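EGF family domain-containing protein (Toxoplasma gondii, PDB 4Z80) probably acts in host-cell invasion as an apical membrane antigen whose ectodomain binds a RON2-type peptide at the moving junction. Local coordinates at residues Ser372-Thr377 against Arg424-Phe429. Residues are numbered along the deposited sequence; the frame is centred on the assembly and turned at random. Where two conformers were deposited one is given.
Sequences SLSNAT and RGKCFF
Two pairs of backbone hydrogen bonds fix the pairing of Ser372-Thr377 with Arg424-Phe429 as antiparallel. Leu373 and Cys427 exchange the first pair, Cys427 N to Leu373 O being 2.8 Å long and nearly straight (167°), with the donor in the carbonyl plane. Ala376 and Gly425 exchange the second, Ala376 N reaching Gly425 O at 2.9 Å. Between them the register slips by one residue, because Asn375 and Ala376 both face Gly425; Asn375 takes up the left-handed backbone conformation (phi/psi 54/43°).

Arg424 runs along this bulge. Its CB lies near both Asn375 OD1 and Ala376 O, CG passes Asn375 OD1 more loosely, and the chain bends at chi2 so that Arg424 CD comes within 3.1 Å of Asn375 OD1. NE and CZ then pass Thr377 CG2, which sits 3.7 Å above the guanidinium plane of Arg424, over its centre. At the tip, Arg424 NH1 donates to Asn375 O at 2.8 Å; that oxygen is close to the guanidinium plane, whereas the donor stands above the carbonyl plane, and NH2 again meets Thr377 CG2. The bond at the edge and the methyl over one face probably help to hold the group in this orientation.

Lys426 stretches beside Ser374, Lys426 NZ donating to Ser374 OG at 3.2 Å. Ala376 CB packs 3.4 Å from Cys427 SG, whose disulfide to Cys381 ties the strand to helix 378-387, and Leu373 CB meets the edge of the Phe429 ring.

The one-residue slip at Asn375-Ala376 opposite Gly425 is a G1 beta bulge, here in an outermost strand of a four-stranded antiparallel sheet packed against a helix, consistent with a PAN-type domain.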
loop_
_atom_site.group_PDB
_atom_site.type_symbol
_atom_site.label_atom_id
_atom_site.label_comp_id
_atom_site.label_asym_id
_atom_site.label_seq_id
_atom_site.Cartn_x
_atom_site.Cartn_y
_atom_site.Cartn_z
ATOM N N SER A 372 -9.868 -27.685 8.782
ATOM C CA SER A 372 -10.521 -27.005 9.894
ATOM C C SER A 372 -9.574 -26.795 11.063
ATOM O O SER A 372 -8.556 -27.482 11.195
ATOM C CB SER A 372 -11.765 -27.775 10.357
ATOM O OG SER A 372 -11.425 -28.962 11.058
ATOM N N LEU A 373 -9.921 -25.822 11.900
ATOM C CA LEU A 373 -9.173 -25.487 13.100
ATOM C C LEU A 373 -10.178 -25.460 14.242
ATOM O O LEU A 373 -11.193 -24.767 14.150
ATOM C CB LEU A 373 -8.459 -24.135 12.945
ATOM C CG LEU A 373 -7.577 -23.640 14.085
ATOM C CD1 LEU A 373 -6.330 -24.497 14.203
ATOM C CD2 LEU A 373 -7.195 -22.190 13.844
ATOM N N SER A 374 -9.913 -26.206 15.308
ATOM C CA SER A 374 -10.853 -26.299 16.425
ATOM C C SER A 374 -10.505 -25.357 17.579
ATOM O O SER A 374 -9.359 -24.960 17.759
ATOM C CB SER A 374 -10.912 -27.745 16.934
ATOM O OG SER A 374 -11.533 -28.596 15.979
ATOM N N ASN A 375 -11.523 -25.009 18.362
ATOM C CA ASN A 375 -11.372 -24.174 19.552
ATOM C C ASN A 375 -10.663 -22.845 19.284
ATOM O O ASN A 375 -9.813 -22.413 20.056
ATOM C CB ASN A 375 -10.619 -24.933 20.644
ATOM C CG ASN A 375 -10.715 -24.249 21.998
ATOM O OD1 ASN A 375 -11.713 -23.601 22.307
ATOM N ND2 ASN A 375 -9.667 -24.371 22.801
ATOM N N ALA A 376 -11.028 -22.201 18.184
ATOM C CA ALA A 376 -10.462 -20.914 17.809
ATOM C C ALA A 376 -11.463 -19.809 18.097
ATOM O O ALA A 376 -12.656 -20.077 18.224
ATOM C CB ALA A 376 -10.090 -20.906 16.338
ATOM N N THR A 377 -10.970 -18.582 18.208
ATOM C CA THR A 377 -11.848 -17.419 18.212
ATOM C C THR A 377 -12.118 -17.001 16.771
ATOM O O THR A 377 -11.428 -17.436 15.848
ATOM C CB THR A 377 -11.244 -16.224 18.958
ATOM O OG1 THR A 377 -10.065 -15.787 18.272
ATOM C CG2 THR A 377 -10.897 -16.575 20.412
ATOM N N ARG A 424 -15.646 -19.014 21.221
ATOM C CA ARG A 424 -14.794 -20.007 20.590
ATOM C C ARG A 424 -15.643 -20.941 19.739
ATOM O O ARG A 424 -16.857 -21.060 19.929
ATOM C CB ARG A 424 -13.987 -20.774 21.638
ATOM C CG ARG A 424 -12.999 -19.866 22.391
ATOM C CD ARG A 424 -11.664 -20.539 22.674
ATOM N NE ARG A 424 -10.661 -19.556 23.091
ATOM C CZ ARG A 424 -9.494 -19.338 22.487
ATOM N NH1 ARG A 424 -9.122 -20.039 21.418
ATOM N NH2 ARG A 424 -8.682 -18.408 22.968
ATOM N N GLY A 425 -14.997 -21.577 18.771
ATOM C CA GLY A 425 -15.675 -22.459 17.854
ATOM C C GLY A 425 -14.711 -23.036 16.841
ATOM O O GLY A 425 -13.507 -23.119 17.086
ATOM N N LYS A 426 -15.256 -23.420 15.697
ATOM C CA LYS A 426 -14.510 -24.118 14.670
ATOM C C LYS A 426 -14.387 -23.270 13.411
ATOM O O LYS A 426 -15.372 -22.679 12.969
ATOM C CB LYS A 426 -15.203 -25.439 14.357
ATOM C CG LYS A 426 -14.301 -26.504 13.794
ATOM C CD LYS A 426 -15.005 -27.848 13.842
ATOM C CE LYS A 426 -14.055 -29.000 13.626
ATOM N NZ LYS A 426 -14.148 -29.959 14.765
ATOM N N CYS A 427 -13.174 -23.205 12.863
ATOM C CA CYS A 427 -12.913 -22.542 11.583
ATOM C C CYS A 427 -12.843 -23.532 10.461
ATOM O O CYS A 427 -12.067 -24.479 10.531
ATOM C CB CYS A 427 -11.589 -21.805 11.579
ATOM S SG CYS A 427 -11.152 -20.980 13.060
ATOM N N PHE A 428 -13.633 -23.321 9.416
ATOM C CA PHE A 428 -13.593 -24.166 8.228
ATOM C C PHE A 428 -13.002 -23.386 7.069
ATOM O O PHE A 428 -13.493 -22.315 6.734
ATOM C CB PHE A 428 -14.989 -24.673 7.867
ATOM C CG PHE A 428 -15.587 -25.558 8.911
ATOM C CD1 PHE A 428 -15.339 -26.918 8.911
ATOM C CD2 PHE A 428 -16.390 -25.029 9.904
ATOM C CE1 PHE A 428 -15.886 -27.730 9.877
ATOM C CE2 PHE A 428 -16.940 -25.839 10.872
ATOM C CZ PHE A 428 -16.689 -27.189 10.859
ATOM N N PHE A 429 -11.953 -23.925 6.455
ATOM C CA PHE A 429 -11.227 -23.237 5.391
ATOM C C PHE A 429 -11.568 -23.808 4.021
ATOM O O PHE A 429 -11.666 -25.030 3.849
ATOM C CB PHE A 429 -9.711 -23.339 5.624
ATOM C CG PHE A 429 -9.237 -22.740 6.913
ATOM C CD1 PHE A 429 -9.113 -21.370 7.051
ATOM C CD2 PHE A 429 -8.868 -23.546 7.976
ATOM C CE1 PHE A 429 -8.658 -20.813 8.231
ATOM C CE2 PHE A 429 -8.418 -22.996 9.161
ATOM C CZ PHE A 429 -8.314 -21.622 9.289
#